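Ribosomal RNA small subunit methyltransferase Nep1 (Archaeoglobus fulgidus, PDB 3O7B) probably methylates N1 of a specific pseudouridine in 16S ribosomal RNA during ribosome biogenesis, taking the methyl group from S-adenosylmethionine. Local coordinates at residues M136-L139 and F140-R144. Sequence-based numbering, arbitrary orientation.
Sequences MEKL and FEERR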
# COMPACT_ATOMS: atom_id res chain seq x y z
N MET A 136 9.19 13.22 -0.00
CA MET A 136 10.54 12.65 -0.03
C MET A 136 11.52 13.58 -0.71
O MET A 136 12.66 13.74 -0.23
CB MET A 136 10.55 11.28 -0.70
CG MET A 136 9.81 10.20 0.08
SD MET A 136 10.45 9.90 1.74
CE MET A 136 9.39 10.95 2.72
N GLU A 137 11.11 14.22 -1.80
CA GLU A 137 11.97 15.24 -2.44
C GLU A 137 12.30 16.37 -1.47
O GLU A 137 13.47 16.81 -1.38
CB GLU A 137 11.31 15.77 -3.71
CG GLU A 137 11.30 14.69 -4.80
CD GLU A 137 10.42 15.00 -6.00
OE1 GLU A 137 9.68 16.00 -5.95
OE2 GLU A 137 10.47 14.23 -6.98
N LYS A 138 11.30 16.84 -0.73
CA LYS A 138 11.53 17.88 0.26
C LYS A 138 12.48 17.39 1.37
O LYS A 138 13.37 18.13 1.80
CB LYS A 138 10.20 18.34 0.86
CG LYS A 138 10.34 19.48 1.85
CD LYS A 138 9.00 19.89 2.42
CE LYS A 138 9.15 21.14 3.26
NZ LYS A 138 7.82 21.63 3.71
N LEU A 139 12.29 16.16 1.83
CA LEU A 139 13.17 15.58 2.82
C LEU A 139 14.63 15.55 2.34
O LEU A 139 15.55 15.93 3.09
CB LEU A 139 12.68 14.18 3.19
CG LEU A 139 13.62 13.39 4.09
CD1 LEU A 139 13.67 13.97 5.50
CD2 LEU A 139 13.18 11.93 4.13
N PHE A 140 14.87 15.14 1.10
CA PHE A 140 16.24 15.09 0.59
C PHE A 140 16.87 16.48 0.48
O PHE A 140 18.08 16.64 0.65
CB PHE A 140 16.32 14.34 -0.74
CG PHE A 140 16.40 12.84 -0.59
CD1 PHE A 140 15.26 12.08 -0.30
CD2 PHE A 140 17.62 12.19 -0.71
CE1 PHE A 140 15.34 10.68 -0.15
CE2 PHE A 140 17.71 10.80 -0.57
CZ PHE A 140 16.58 10.05 -0.29
N GLU A 141 16.03 17.48 0.22
CA GLU A 141 16.47 18.87 0.09
C GLU A 141 16.74 19.53 1.44
O GLU A 141 17.80 20.13 1.65
CB GLU A 141 15.42 19.67 -0.67
CG GLU A 141 15.68 21.17 -0.75
CD GLU A 141 16.93 21.54 -1.54
OE1 GLU A 141 17.43 20.72 -2.35
OE2 GLU A 141 17.40 22.69 -1.35
N GLU A 142 15.77 19.42 2.36
CA GLU A 142 15.79 20.12 3.64
C GLU A 142 16.39 19.30 4.78
O GLU A 142 16.75 19.85 5.83
CB GLU A 142 14.38 20.60 4.01
CG GLU A 142 13.80 21.49 2.92
CD GLU A 142 12.65 22.38 3.35
OE1 GLU A 142 12.19 22.32 4.51
OE2 GLU A 142 12.20 23.16 2.48
N ARG A 143 16.46 17.98 4.58
CA ARG A 143 17.10 17.00 5.52
C ARG A 143 16.25 16.66 6.74
O ARG A 143 16.56 15.73 7.48
CB ARG A 143 18.52 17.43 5.97
CG ARG A 143 19.43 17.88 4.84
CD ARG A 143 19.48 16.90 3.70
NE ARG A 143 20.18 15.67 4.04
CZ ARG A 143 20.37 14.66 3.20
NH1 ARG A 143 19.89 14.71 1.96
NH2 ARG A 143 21.04 13.58 3.60
N ARG A 144 15.19 17.43 6.96
CA ARG A 144 14.26 17.15 8.04
C ARG A 144 12.89 17.75 7.77
O ARG A 144 12.77 18.86 7.23
CB ARG A 144 14.77 17.69 9.37
CG ARG A 144 15.13 19.18 9.35
CD ARG A 144 15.08 19.82 10.73
NE ARG A 144 15.50 18.91 11.81
CZ ARG A 144 15.11 19.00 13.08
NH1 ARG A 144 14.30 19.98 13.47
NH2 ARG A 144 15.55 18.12 13.97
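Met136 O accepts the backbone N-H of Phe140, Glu137 O that of Glu141 and Lys138 O that of Glu142, continuing the i to i+4 ladder of helix 129-142 through its last turn. The final rung, Arg143 N to Leu139 O at 2.7 Å, is more bent (N-H...O 136°), and Arg143 itself leaves helical geometry with a positive phi of 77°, turning the chain into strand 144-147. The Arg143 side chain, bent at chi2 and chi3, doubles back so that Arg143 NH1 donates to Phe140 O (3.0 Å), the oxygen lying in the guanidinium plane and the N-H meeting a carbonyl lone pair. The same arginine makes a cation-pi contact with Phe155. Phe140 turns its ring edge to the preceding turn, with CD1 3.1 Å from Met136 O and that oxygen in the ring plane; Phe155 meets this ring edge-to-face. With CG anti to the backbone N (chi1 173°), and so beside the carbonyl carbon, Leu139 places its CD1 3.9 Å from Arg143 O, while the side chain also packs on Ile153 and Phe155. On the exposed flank, extended Lys138 crosses Glu142 at an angle, Lys138 CE 3.5 Å from Glu142 OE1. The Glu137 carboxylate is held by Arg57 and Lys59 through salt bridges at OE1 and by Leu65 N-H at OE2. This is a helix C-terminus ended by a positive-phi residue, passing directly into edge strand 144-147; Lys138 NZ and Glu142 OE1, 4.5 Å apart and beyond salt-bridge distance, probably attract each other only weakly.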